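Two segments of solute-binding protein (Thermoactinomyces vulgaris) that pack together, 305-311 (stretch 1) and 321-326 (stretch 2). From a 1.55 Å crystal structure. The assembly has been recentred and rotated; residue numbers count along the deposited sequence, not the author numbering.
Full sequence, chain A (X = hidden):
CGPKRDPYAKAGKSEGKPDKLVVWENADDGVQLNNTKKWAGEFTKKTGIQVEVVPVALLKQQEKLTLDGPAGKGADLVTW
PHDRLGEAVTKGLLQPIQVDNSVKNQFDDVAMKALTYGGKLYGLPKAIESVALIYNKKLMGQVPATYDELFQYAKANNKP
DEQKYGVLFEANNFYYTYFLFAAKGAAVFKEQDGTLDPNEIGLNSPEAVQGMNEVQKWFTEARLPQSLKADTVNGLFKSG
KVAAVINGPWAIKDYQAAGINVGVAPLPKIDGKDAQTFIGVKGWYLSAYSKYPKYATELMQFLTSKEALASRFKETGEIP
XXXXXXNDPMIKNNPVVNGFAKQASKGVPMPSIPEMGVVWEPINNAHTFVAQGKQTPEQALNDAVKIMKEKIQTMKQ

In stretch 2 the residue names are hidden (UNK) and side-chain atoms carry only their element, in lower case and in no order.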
# COMPACT_ATOMS: atom_id res chain seq x y z
N SER A 305 0.94 19.69 5.00
CA SER A 305 1.08 20.21 6.35
C SER A 305 0.13 19.48 7.30
O SER A 305 -0.78 18.77 6.86
CB SER A 305 0.76 21.70 6.38
OG SER A 305 -0.63 21.91 6.17
N LYS A 306 0.34 19.66 8.60
CA LYS A 306 -0.56 19.09 9.60
C LYS A 306 -2.01 19.49 9.34
O LYS A 306 -2.90 18.64 9.33
CB LYS A 306 -0.13 19.49 11.01
CG LYS A 306 -0.92 18.81 12.12
CD LYS A 306 -0.47 19.27 13.50
CE LYS A 306 -1.43 18.81 14.58
NZ LYS A 306 -1.07 19.32 15.94
N GLU A 307 -2.23 20.78 9.08
CA GLU A 307 -3.56 21.31 8.80
C GLU A 307 -4.18 20.70 7.54
O GLU A 307 -5.34 20.30 7.54
CB GLU A 307 -3.52 22.84 8.68
CG GLU A 307 -4.89 23.50 8.64
CD GLU A 307 -4.82 25.00 8.39
OE1 GLU A 307 -3.72 25.54 8.13
OE2 GLU A 307 -5.89 25.65 8.45
N ALA A 308 -3.39 20.65 6.46
CA ALA A 308 -3.87 20.13 5.18
C ALA A 308 -4.22 18.65 5.25
O ALA A 308 -5.24 18.23 4.70
CB ALA A 308 -2.85 20.39 4.07
N LEU A 309 -3.38 17.86 5.92
CA LEU A 309 -3.60 16.42 6.01
C LEU A 309 -4.68 16.02 7.03
O LEU A 309 -5.32 14.98 6.86
CB LEU A 309 -2.28 15.67 6.26
CG LEU A 309 -1.27 15.68 5.11
CD1 LEU A 309 -0.04 14.86 5.46
CD2 LEU A 309 -1.88 15.19 3.80
N ALA A 310 -4.87 16.84 8.06
CA ALA A 310 -6.00 16.65 8.98
C ALA A 310 -7.30 16.80 8.20
O ALA A 310 -8.20 15.96 8.30
CB ALA A 310 -5.94 17.65 10.12
N SER A 311 -7.37 17.86 7.40
CA SER A 311 -8.49 18.10 6.49
C SER A 311 -8.65 16.96 5.49
O SER A 311 -9.76 16.46 5.28
CB SER A 311 -8.28 19.43 5.76
OG SER A 311 -9.11 19.54 4.61
N UNK A 321 0.15 9.66 6.95
CA UNK A 321 1.28 9.20 7.76
C UNK A 321 2.08 10.39 8.30
O UNK A 321 3.28 10.53 8.02
c UNK A 321 1.80 8.92 5.45
c UNK A 321 0.45 9.59 5.50
c UNK A 321 2.09 8.34 6.79
N UNK A 322 1.39 11.22 9.06
CA UNK A 322 1.93 12.43 9.66
C UNK A 322 1.99 12.16 11.16
O UNK A 322 0.98 11.80 11.77
n UNK A 322 1.32 15.12 11.64
c UNK A 322 1.00 13.60 9.34
c UNK A 322 1.82 15.71 10.56
c UNK A 322 1.68 14.97 9.23
o UNK A 322 2.39 16.80 10.60
N UNK A 323 3.18 12.32 11.75
CA UNK A 323 3.45 11.86 13.13
C UNK A 323 2.43 12.33 14.17
O UNK A 323 1.90 11.52 14.93
c UNK A 323 7.32 11.76 13.54
c UNK A 323 4.87 12.25 13.57
c UNK A 323 8.44 10.95 12.92
c UNK A 323 5.98 11.45 12.90
n UNK A 323 9.76 11.37 13.46
N UNK A 324 2.17 13.63 14.21
CA UNK A 324 1.22 14.19 15.16
C UNK A 324 -0.21 13.70 14.92
O UNK A 324 -0.93 13.39 15.87
o UNK A 324 2.81 18.66 15.46
c UNK A 324 2.25 17.79 16.15
o UNK A 324 1.51 18.07 17.12
c UNK A 324 1.24 15.72 15.14
c UNK A 324 2.46 16.33 15.80
N UNK A 325 -0.60 13.61 13.65
CA UNK A 325 -1.95 13.20 13.29
C UNK A 325 -2.22 11.74 13.64
O UNK A 325 -3.35 11.38 14.01
c UNK A 325 -2.52 15.05 9.88
c UNK A 325 -2.24 13.46 11.81
c UNK A 325 -3.41 15.67 12.13
c UNK A 325 -2.31 14.93 11.38
N UNK A 326 -1.19 10.90 13.54
CA UNK A 326 -1.31 9.48 13.90
C UNK A 326 -1.55 9.29 15.40
O UNK A 326 -2.08 8.27 15.82
c UNK A 326 -0.06 8.71 13.45
c UNK A 326 1.52 7.96 11.64
c UNK A 326 0.14 8.53 11.94
c UNK A 326 -0.95 7.65 11.34

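Position 321 carries three side-chain carbons, and they close a ring onto the backbone N. Its CB points away from stretch 1, and the ring makes no direct contact there. That closure defines proline, Pro321, whose nearest ring atom, CD, is 5.3 Å from Leu309 CD1. The ring restricts phi, here -81°, which a loop residue accommodates.

Position 322 has three carbons in an unbranched run, the third bearing one oxygen and one nitrogen. Its CB points toward stretch 1, and the second carbon rests against the side chain of Leu309. Two carbons before a terminal amide make it glutamine, Gln322. Its CG lies 4.1 Å from Leu309 CD1, so the aliphatic part of the chain packs on a leucine. A buried amide needs polar company, and this one has backbone nitrogens of its own stretch nearby; the amide is probably turned over in the model, which leaves its bonding open. Gln322 O accepts from the N of position 326 at 2.9 Å, a bond that closes the turn.

At position 323 four carbons run in a row to a terminal nitrogen, out of reach of stretch 1. This is lysine, Lys323, extended beyond a chi1 of -72° (m). A long charged chain suits a partly exposed place where NZ finds a partner elsewhere in the structure.

Position 324 shows three carbons, the third carrying two oxygens, one of them close to the side-chain nitrogen of Lys306. Two methylene carbons followed by a carboxylate carbon make it glutamate, Glu324. Its OE1 lies 3.1 Å from Lys306 NZ, in a hydrogen-bonded salt bridge. Opposite charge is what an exposed position facing a lysine can use.

Position 325 has four carbons, forked at the second, with no polar atom; the fork packs on Leu309 and Ala310. It is leucine, Leu325. Its CD1 lies 3.7 Å from Leu309 CB and 3.5 Å from Ala310 N, while CD2 is 3.8 Å from Ala310 CB. The forked end suits a buried place against a helix: one branch lies against the backbone of Ala310 and the other against its CB.

Position 326 again has four carbons forked at the second, out of reach of stretch 1: leucine, Leu326. It is partly exposed, and this contact gives no reason for its type.

The contact therefore centres on Leu325, the residue of stretch 2 most covered, set against the helix at Leu309 and Ala310. Lys306 spans two environments: its CG is 4.0 Å from Leu325 CD2, and its all-t chain carries NZ outward to Glu324, so an exposed ionic pair borders the apolar packing. Ser305 OG accepts from Ala308 N at 3.0 Å, capping the helix that presents these residues.

Stretch 2 321-326: PQKELL
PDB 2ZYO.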